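Local coordinates for cathepsin L Propeptide (PDB 3F75), which is the propeptide of a cathepsin L-like protein, a mainly helical inhibitor domain of the I29 family that lies against a second protein chain, at residues His20-Phe25 with Arg44-Phe49; Asn51-Ile56 with Leu68-Phe73. All blocks are in the same frame, centred on the assembly; numbering follows the deposited sequence.

Interaction 1 of 2, residues His20-Phe25 with Arg44-Phe49; sequences HFQDAF and RRYAIF
F25 reaches from helix 18-32 into the angle between Y46 and F49, neighbours one turn apart on helix 39-60, and the three rings form an aromatic cluster. The local helix axes are 10.6 Å apart at closest approach and cross at 107°, so the contact is confined to a short crossing. CB of F25 points toward the other helix, and CG stands anti to the backbone N (chi1 -173°). One face of the F25 ring receives Y46 CA, 4.0 Å from the F25 ring centroid, a CH-pi contact displaced toward the rim. Y46 CD1 comes over a face of F25 as well, 3.6 Å from F25 CD2. F25 in turn sets its CD1 over a face of F49, 3.6 Å from F49 CG. Both ring pairs are oblique, with planes at 50°. The far end of F49 reaches the backbone of the first helix: its CZ lies 3.6 Å from A24 O, while A24 CB is at the ring edge, in plane. The Y46 ring turns its edge to F21 O, and its OH lies 3.4 Å from F21 CB and 3.2 Å from Q22 CG. Within the two segments the contact is aromatic and CH packing; a polar tie between the helices is made by the hydrogen bond of Y46 OH with E18, on the same helix as F25.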
ATOM      1  N   HIS B  20       7.385 -18.432  27.285  1.00 23.59           N
ATOM      2  CA  HIS B  20       6.620 -17.259  26.853  1.00 23.46           C
ATOM      3  C   HIS B  20       6.630 -17.150  25.322  1.00 22.17           C
ATOM      4  O   HIS B  20       5.581 -16.951  24.702  1.00 17.19           O
ATOM      5  CB  HIS B  20       7.143 -15.950  27.458  1.00 26.29           C
ATOM      6  CG  HIS B  20       6.555 -14.731  26.813  1.00 38.52           C
ATOM      7  ND1 HIS B  20       7.213 -14.015  25.832  1.00 46.20           N
ATOM      8  CD2 HIS B  20       5.341 -14.145  26.953  1.00 44.37           C
ATOM      9  CE1 HIS B  20       6.439 -13.027  25.416  1.00 47.00           C
ATOM     10  NE2 HIS B  20       5.299 -13.083  26.082  1.00 47.63           N
ATOM     11  N   PHE B  21       7.819 -17.266  24.730  1.00 17.76           N
ATOM     12  CA  PHE B  21       7.948 -17.257  23.274  1.00 17.49           C
ATOM     13  C   PHE B  21       7.172 -18.413  22.659  1.00 17.31           C
ATOM     14  O   PHE B  21       6.499 -18.238  21.649  1.00 14.90           O
ATOM     15  CB  PHE B  21       9.413 -17.335  22.852  1.00 17.57           C
ATOM     16  CG  PHE B  21      10.191 -16.064  23.083  1.00 17.27           C
ATOM     17  CD1 PHE B  21       9.821 -14.881  22.456  1.00 17.90           C
ATOM     18  CD2 PHE B  21      11.314 -16.060  23.888  1.00 14.34           C
ATOM     19  CE1 PHE B  21      10.551 -13.709  22.651  1.00 17.90           C
ATOM     20  CE2 PHE B  21      12.051 -14.887  24.093  1.00 18.61           C
ATOM     21  CZ  PHE B  21      11.671 -13.715  23.468  1.00 15.58           C
ATOM     22  N   GLN B  22       7.235 -19.589  23.275  1.00 18.36           N
ATOM     23  CA  GLN B  22       6.484 -20.739  22.763  1.00 18.92           C
ATOM     24  C   GLN B  22       4.978 -20.495  22.787  1.00 20.16           C
ATOM     25  O   GLN B  22       4.287 -20.791  21.811  1.00 18.71           O
ATOM     26  CB  GLN B  22       6.828 -22.007  23.535  1.00 21.19           C
ATOM     27  CG  GLN B  22       8.229 -22.523  23.214  1.00 26.56           C
ATOM     28  CD  GLN B  22       8.666 -23.660  24.116  1.00 35.24           C
ATOM     29  OE1 GLN B  22       8.165 -23.814  25.230  1.00 43.14           O
ATOM     30  NE2 GLN B  22       9.614 -24.463  23.640  1.00 39.88           N
ATOM     31  N   ASP B  23       4.471 -19.952  23.888  1.00 19.16           N
ATOM     32  CA  ASP B  23       3.053 -19.603  23.972  1.00 20.03           C
ATOM     33  C   ASP B  23       2.686 -18.545  22.937  1.00 19.26           C
ATOM     34  O   ASP B  23       1.626 -18.610  22.304  1.00 19.54           O
ATOM     35  CB  ASP B  23       2.696 -19.052  25.351  1.00 19.94           C
ATOM     36  CG  ASP B  23       2.739 -20.101  26.445  1.00 20.81           C
ATOM     37  OD1 ASP B  23       2.673 -21.303  26.138  1.00 23.69           O
ATOM     38  OD2 ASP B  23       2.819 -19.706  27.626  1.00 16.98           O
ATOM     39  N   ALA B  24       3.540 -17.546  22.799  1.00 17.35           N
ATOM     40  CA  ALA B  24       3.273 -16.469  21.863  1.00 17.71           C
ATOM     41  C   ALA B  24       3.200 -17.009  20.426  1.00 16.44           C
ATOM     42  O   ALA B  24       2.382 -16.561  19.629  1.00 17.60           O
ATOM     43  CB  ALA B  24       4.350 -15.373  21.992  1.00 15.39           C
ATOM     44  N   PHE B  25       4.041 -17.982  20.094  1.00 16.28           N
ATOM     45  CA  PHE B  25       4.061 -18.516  18.725  1.00 18.45           C
ATOM     46  C   PHE B  25       2.812 -19.364  18.459  1.00 21.71           C
ATOM     47  O   PHE B  25       2.263 -19.324  17.373  1.00 18.48           O
ATOM     48  CB  PHE B  25       5.339 -19.314  18.489  1.00 19.03           C
ATOM     49  CG  PHE B  25       5.547 -19.760  17.055  1.00 14.99           C
ATOM     50  CD1 PHE B  25       5.598 -18.841  16.013  1.00 17.24           C
ATOM     51  CD2 PHE B  25       5.771 -21.101  16.768  1.00 16.12           C
ATOM     52  CE1 PHE B  25       5.845 -19.257  14.707  1.00 18.32           C
ATOM     53  CE2 PHE B  25       6.019 -21.526  15.463  1.00 17.91           C
ATOM     54  CZ  PHE B  25       6.048 -20.605  14.434  1.00 15.67           C
ATOM     55  N   ARG B  44      12.559 -22.680  11.730  1.00 14.53           N
ATOM     56  CA  ARG B  44      12.990 -21.425  11.092  1.00 15.16           C
ATOM     57  C   ARG B  44      11.990 -20.284  11.339  1.00 12.33           C
ATOM     58  O   ARG B  44      12.377 -19.175  11.664  1.00 10.40           O
ATOM     59  CB  ARG B  44      13.184 -21.607   9.580  1.00 18.13           C
ATOM     60  CG  ARG B  44      13.464 -20.275   8.819  1.00 22.08           C
ATOM     61  CD  ARG B  44      13.404 -20.392   7.261  1.00 25.31           C
ATOM     62  NE  ARG B  44      13.599 -19.089   6.603  1.00 30.35           N
ATOM     63  CZ  ARG B  44      14.763 -18.429   6.553  1.00 37.72           C
ATOM     64  NH1 ARG B  44      14.839 -17.250   5.949  1.00 38.76           N
ATOM     65  NH2 ARG B  44      15.866 -18.936   7.106  1.00 42.30           N
ATOM     66  N   ARG B  45      10.706 -20.570  11.160  1.00 10.74           N
ATOM     67  CA  ARG B  45       9.670 -19.576  11.309  1.00 12.08           C
ATOM     68  C   ARG B  45       9.503 -19.158  12.780  1.00 12.92           C
ATOM     69  O   ARG B  45       9.218 -18.004  13.071  1.00 14.62           O
ATOM     70  CB  ARG B  45       8.352 -20.105  10.736  1.00 13.46           C
ATOM     71  CG  ARG B  45       8.418 -20.373   9.258  1.00 16.03           C
ATOM     72  CD  ARG B  45       8.104 -19.147   8.419  1.00 18.40           C
ATOM     73  NE  ARG B  45       8.647 -19.361   7.083  1.00 17.57           N
ATOM     74  CZ  ARG B  45       9.437 -18.529   6.418  1.00 18.02           C
ATOM     75  NH1 ARG B  45       9.769 -17.348   6.908  1.00 19.75           N
ATOM     76  NH2 ARG B  45       9.885 -18.889   5.230  1.00 20.59           N
ATOM     77  N   TYR B  46       9.709 -20.091  13.700  1.00 14.39           N
ATOM     78  CA  TYR B  46       9.690 -19.776  15.120  1.00 13.38           C
ATOM     79  C   TYR B  46      10.817 -18.795  15.473  1.00 15.21           C
ATOM     80  O   TYR B  46      10.600 -17.808  16.204  1.00 12.02           O
ATOM     81  CB  TYR B  46       9.837 -21.058  15.926  1.00 13.88           C
ATOM     82  CG  TYR B  46       9.894 -20.872  17.429  1.00 13.63           C
ATOM     83  CD1 TYR B  46       8.929 -20.140  18.094  1.00 14.45           C
ATOM     84  CD2 TYR B  46      10.892 -21.477  18.185  1.00 16.62           C
ATOM     85  CE1 TYR B  46       8.971 -19.974  19.468  1.00 16.86           C
ATOM     86  CE2 TYR B  46      10.937 -21.327  19.556  1.00 18.66           C
ATOM     87  CZ  TYR B  46       9.966 -20.566  20.192  1.00 19.55           C
ATOM     88  OH  TYR B  46       9.982 -20.401  21.555  1.00 20.77           O
ATOM     89  N   ALA B  47      12.008 -19.064  14.939  1.00 12.16           N
ATOM     90  CA  ALA B  47      13.165 -18.210  15.197  1.00 13.89           C
ATOM     91  C   ALA B  47      12.943 -16.803  14.643  1.00 12.22           C
ATOM     92  O   ALA B  47      13.235 -15.818  15.325  1.00 14.31           O
ATOM     93  CB  ALA B  47      14.444 -18.824  14.621  1.00 12.34           C
ATOM     94  N   ILE B  48      12.402 -16.710  13.429  1.00 14.64           N
ATOM     95  CA  ILE B  48      12.101 -15.404  12.810  1.00 13.77           C
ATOM     96  C   ILE B  48      11.037 -14.662  13.612  1.00 16.52           C
ATOM     97  O   ILE B  48      11.179 -13.464  13.891  1.00 15.35           O
ATOM     98  CB  ILE B  48      11.658 -15.548  11.342  1.00 12.97           C
ATOM     99  CG1 ILE B  48      12.816 -16.094  10.514  1.00 12.87           C
ATOM    100  CG2 ILE B  48      11.177 -14.193  10.760  1.00 12.22           C
ATOM    101  CD1 ILE B  48      12.440 -16.523   9.078  1.00 16.11           C
ATOM    102  N   PHE B  49       9.986 -15.389  13.985  1.00 15.45           N
ATOM    103  CA  PHE B  49       8.918 -14.855  14.831  1.00 17.64           C
ATOM    104  C   PHE B  49       9.446 -14.284  16.149  1.00 16.26           C
ATOM    105  O   PHE B  49       9.106 -13.156  16.524  1.00 16.82           O
ATOM    106  CB  PHE B  49       7.858 -15.930  15.125  1.00 17.27           C
ATOM    107  CG  PHE B  49       6.831 -15.495  16.146  1.00 13.96           C
ATOM    108  CD1 PHE B  49       5.736 -14.740  15.769  1.00 15.43           C
ATOM    109  CD2 PHE B  49       6.969 -15.844  17.490  1.00 15.53           C
ATOM    110  CE1 PHE B  49       4.802 -14.329  16.706  1.00 17.23           C
ATOM    111  CE2 PHE B  49       6.045 -15.444  18.419  1.00 14.32           C
ATOM    112  CZ  PHE B  49       4.957 -14.685  18.035  1.00 16.29           C
TER

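Interaction 2 of 2, residues Asn51-Ile56 with Leu68-Phe73; sequences NNLVYI and LKMNHF
I56 and M70 bring their terminal methyl groups together where helix 39-60 of this I29 propeptide domain is covered by residues 68-73, in the irregular chain running on from strand 66-68. The shape is a row of helix side chains fitted against an extended backbone, with CA atoms of I56 and L68 5.8 Å apart and those of L53 and M70 6.9 Å apart. I56 supplies the main bump. Its two branches divide the work: CG2 rests beside L68, 3.8 Å from L68 O, whereas CD1 presses on the backbone at the K69-M70 peptide, 3.6 Å from M70 N. M70 answers from the loop. Its chain bends at chi2 and chi3, and CE touches both I56 CD1 (3.8 Å) and L53 CD1 (3.9 Å), with L53 and M70 crossing at about a right angle. At the first residue of the loop segment, L68 CD1 meets the Y55 ring obliquely, 3.4 Å from Y55 CE2. L68 also pairs in antiparallel fashion with a strand of the other protein chain, so this packing joins the helix to a sheet that continues across the interface. At the other end N52 turns toward the loop, and its ND2 is hydrogen-bonded to the backbone oxygens of G74 and L76, just beyond the segment. The loop itself is shaped by an Asx turn: N71 OD1 accepts from F73 N at 2.8 Å, with an N-H...O angle of 152° and the donor tilted from the carbonyl plane.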
ATOM      1  N   ASN B  51      12.496 -13.293  16.835  1.00 12.62           N
ATOM      2  CA  ASN B  51      13.289 -12.110  16.534  1.00 14.35           C
ATOM      3  C   ASN B  51      12.428 -10.882  16.269  1.00 15.32           C
ATOM      4  O   ASN B  51      12.719  -9.790  16.791  1.00 14.04           O
ATOM      5  CB  ASN B  51      14.222 -12.360  15.351  1.00 17.03           C
ATOM      6  CG  ASN B  51      15.437 -13.209  15.734  1.00 23.86           C
ATOM      7  OD1 ASN B  51      15.795 -13.323  16.915  1.00 25.90           O
ATOM      8  ND2 ASN B  51      16.071 -13.809  14.735  1.00 22.35           N
ATOM      9  N   ASN B  52      11.365 -11.062  15.489  1.00 13.21           N
ATOM     10  CA  ASN B  52      10.425  -9.961  15.215  1.00 14.70           C
ATOM     11  C   ASN B  52       9.667  -9.503  16.464  1.00 14.76           C
ATOM     12  O   ASN B  52       9.448  -8.304  16.676  1.00 14.89           O
ATOM     13  CB  ASN B  52       9.405 -10.358  14.152  1.00 15.01           C
ATOM     14  CG  ASN B  52      10.007 -10.520  12.778  1.00 17.50           C
ATOM     15  OD1 ASN B  52      11.025  -9.892  12.445  1.00 14.47           O
ATOM     16  ND2 ASN B  52       9.365 -11.363  11.950  1.00 10.95           N
ATOM     17  N   LEU B  53       9.248 -10.463  17.277  1.00 12.84           N
ATOM     18  CA  LEU B  53       8.539 -10.174  18.519  1.00 16.06           C
ATOM     19  C   LEU B  53       9.417  -9.335  19.457  1.00 16.09           C
ATOM     20  O   LEU B  53       8.958  -8.344  20.053  1.00 16.61           O
ATOM     21  CB  LEU B  53       8.104 -11.482  19.196  1.00 16.45           C
ATOM     22  CG  LEU B  53       7.201 -11.337  20.423  1.00 22.74           C
ATOM     23  CD1 LEU B  53       5.905 -10.614  20.044  1.00 23.91           C
ATOM     24  CD2 LEU B  53       6.902 -12.689  21.066  1.00 23.24           C
ATOM     25  N   VAL B  54      10.681  -9.728  19.583  1.00 15.01           N
ATOM     26  CA  VAL B  54      11.622  -8.999  20.429  1.00 13.91           C
ATOM     27  C   VAL B  54      11.813  -7.589  19.865  1.00 15.95           C
ATOM     28  O   VAL B  54      11.785  -6.590  20.609  1.00 12.49           O
ATOM     29  CB  VAL B  54      12.978  -9.741  20.568  1.00 15.57           C
ATOM     30  CG1 VAL B  54      14.026  -8.823  21.192  1.00 14.87           C
ATOM     31  CG2 VAL B  54      12.811 -11.020  21.391  1.00 11.95           C
ATOM     32  N   TYR B  55      11.946  -7.503  18.543  1.00 13.35           N
ATOM     33  CA  TYR B  55      12.081  -6.212  17.901  1.00 11.15           C
ATOM     34  C   TYR B  55      10.926  -5.278  18.191  1.00 12.82           C
ATOM     35  O   TYR B  55      11.141  -4.121  18.511  1.00 13.31           O
ATOM     36  CB  TYR B  55      12.208  -6.388  16.394  1.00 13.71           C
ATOM     37  CG  TYR B  55      12.335  -5.078  15.663  1.00 12.46           C
ATOM     38  CD1 TYR B  55      13.542  -4.413  15.619  1.00 17.44           C
ATOM     39  CD2 TYR B  55      11.245  -4.504  15.017  1.00 17.16           C
ATOM     40  CE1 TYR B  55      13.671  -3.218  14.956  1.00 19.61           C
ATOM     41  CE2 TYR B  55      11.372  -3.311  14.325  1.00 16.85           C
ATOM     42  CZ  TYR B  55      12.579  -2.671  14.314  1.00 19.83           C
ATOM     43  OH  TYR B  55      12.734  -1.488  13.639  1.00 24.96           O
ATOM     44  N   ILE B  56       9.700  -5.796  18.065  1.00 11.05           N
ATOM     45  CA  ILE B  56       8.487  -5.019  18.242  1.00  9.95           C
ATOM     46  C   ILE B  56       8.404  -4.511  19.676  1.00 11.11           C
ATOM     47  O   ILE B  56       8.223  -3.303  19.911  1.00 10.54           O
ATOM     48  CB  ILE B  56       7.235  -5.877  17.884  1.00  8.04           C
ATOM     49  CG1 ILE B  56       7.201  -6.143  16.379  1.00 15.97           C
ATOM     50  CG2 ILE B  56       5.929  -5.221  18.352  1.00 13.37           C
ATOM     51  CD1 ILE B  56       6.182  -7.218  15.964  1.00 11.71           C
ATOM     52  N   LEU B  68       4.554  -0.226  16.829  1.00 14.16           N
ATOM     53  CA  LEU B  68       4.566  -1.423  16.012  1.00 12.53           C
ATOM     54  C   LEU B  68       3.651  -2.450  16.647  1.00 14.02           C
ATOM     55  O   LEU B  68       3.394  -2.406  17.856  1.00  9.09           O
ATOM     56  CB  LEU B  68       5.974  -2.013  15.934  1.00 13.43           C
ATOM     57  CG  LEU B  68       7.089  -1.115  15.405  1.00 12.78           C
ATOM     58  CD1 LEU B  68       8.401  -1.879  15.310  1.00 11.38           C
ATOM     59  CD2 LEU B  68       6.695  -0.520  14.040  1.00  9.22           C
ATOM     60  N   LYS B  69       3.187  -3.396  15.843  1.00 11.72           N
ATOM     61  CA  LYS B  69       2.387  -4.491  16.365  1.00 13.12           C
ATOM     62  C   LYS B  69       2.595  -5.723  15.531  1.00 13.83           C
ATOM     63  O   LYS B  69       2.700  -5.642  14.306  1.00 12.55           O
ATOM     64  CB  LYS B  69       0.904  -4.102  16.355  1.00 16.27           C
ATOM     65  CG  LYS B  69      -0.023  -5.073  17.056  1.00 22.60           C
ATOM     66  CD  LYS B  69      -1.473  -4.614  16.871  1.00 27.87           C
ATOM     67  CE  LYS B  69      -2.450  -5.627  17.425  1.00 32.43           C
ATOM     68  NZ  LYS B  69      -2.231  -5.796  18.867  1.00 34.41           N
ATOM     69  N   MET B  70       2.648  -6.873  16.194  1.00 14.97           N
ATOM     70  CA  MET B  70       2.663  -8.149  15.486  1.00 15.54           C
ATOM     71  C   MET B  70       1.476  -8.257  14.501  1.00 15.61           C
ATOM     72  O   MET B  70       0.390  -7.732  14.738  1.00 14.76           O
ATOM     73  CB  MET B  70       2.637  -9.305  16.510  1.00 17.34           C
ATOM     74  CG  MET B  70       2.653 -10.706  15.894  1.00 17.27           C
ATOM     75  SD  MET B  70       4.147 -11.079  14.964  1.00 17.53           S
ATOM     76  CE  MET B  70       5.419 -10.940  16.217  1.00 19.31           C
ATOM     77  N   ASN B  71       1.692  -8.929  13.376  1.00 15.31           N
ATOM     78  CA  ASN B  71       0.667  -9.040  12.362  1.00 15.62           C
ATOM     79  C   ASN B  71       0.932 -10.270  11.494  1.00 13.78           C
ATOM     80  O   ASN B  71       1.794 -11.079  11.844  1.00 13.91           O
ATOM     81  CB  ASN B  71       0.604  -7.753  11.533  1.00 15.91           C
ATOM     82  CG  ASN B  71       1.895  -7.458  10.798  1.00 12.76           C
ATOM     83  OD1 ASN B  71       2.578  -8.361  10.326  1.00 12.89           O
ATOM     84  ND2 ASN B  71       2.223  -6.180  10.682  1.00 10.47           N
ATOM     85  N   HIS B  72       0.227 -10.422  10.377  1.00 12.54           N
ATOM     86  CA  HIS B  72       0.359 -11.681   9.597  1.00 12.24           C
ATOM     87  C   HIS B  72       1.703 -11.846   8.878  1.00 12.56           C
ATOM     88  O   HIS B  72       1.973 -12.915   8.331  1.00 13.19           O
ATOM     89  CB  HIS B  72      -0.840 -11.961   8.655  1.00 15.85           C
ATOM     90  CG  HIS B  72      -0.996 -11.001   7.512  1.00 16.92           C
ATOM     91  ND1 HIS B  72      -2.213 -10.773   6.912  1.00 24.37           N
ATOM     92  CD2 HIS B  72      -0.110 -10.215   6.859  1.00 22.35           C
ATOM     93  CE1 HIS B  72      -2.070  -9.894   5.936  1.00 23.65           C
ATOM     94  NE2 HIS B  72      -0.804  -9.533   5.887  1.00 18.44           N
ATOM     95  N   PHE B  73       2.561 -10.825   8.928  1.00 12.54           N
ATOM     96  CA  PHE B  73       3.937 -10.927   8.420  1.00 13.03           C
ATOM     97  C   PHE B  73       4.928 -11.335   9.508  1.00 13.25           C
ATOM     98  O   PHE B  73       6.148 -11.320   9.275  1.00 14.51           O
ATOM     99  CB  PHE B  73       4.408  -9.585   7.866  1.00 16.25           C
ATOM    100  CG  PHE B  73       3.493  -8.992   6.846  1.00 14.17           C
ATOM    101  CD1 PHE B  73       3.189  -9.689   5.683  1.00 15.70           C
ATOM    102  CD2 PHE B  73       2.995  -7.712   7.004  1.00 12.50           C
ATOM    103  CE1 PHE B  73       2.367  -9.148   4.721  1.00 19.11           C
ATOM    104  CE2 PHE B  73       2.165  -7.147   6.017  1.00 14.80           C
ATOM    105  CZ  PHE B  73       1.851  -7.868   4.888  1.00 20.12           C
TER

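In the fold
Helix 39-60 serves both contacts: residues 44-49 meet helix 18-32 in interaction 1, and residues 51-56 meet the loop 68-73 in interaction 2. The two adjoin, with F49 CE1 3.5 Å from M70 CE and A24 CB 3.8 Å from L53 CD2, so their apolar side chains pack continuously. Both are partly buried, but the centre of interaction 2 is about 5 Å from the chain centre, that of interaction 1 about 8 Å, and four touching residues are buried there against two here. Interaction 1 is aromatic and touches no other protein chain of the assembly; interaction 2 is largely aliphatic and thioether packing, and both its loop and its helix (N52, Y55) touch the partner chain.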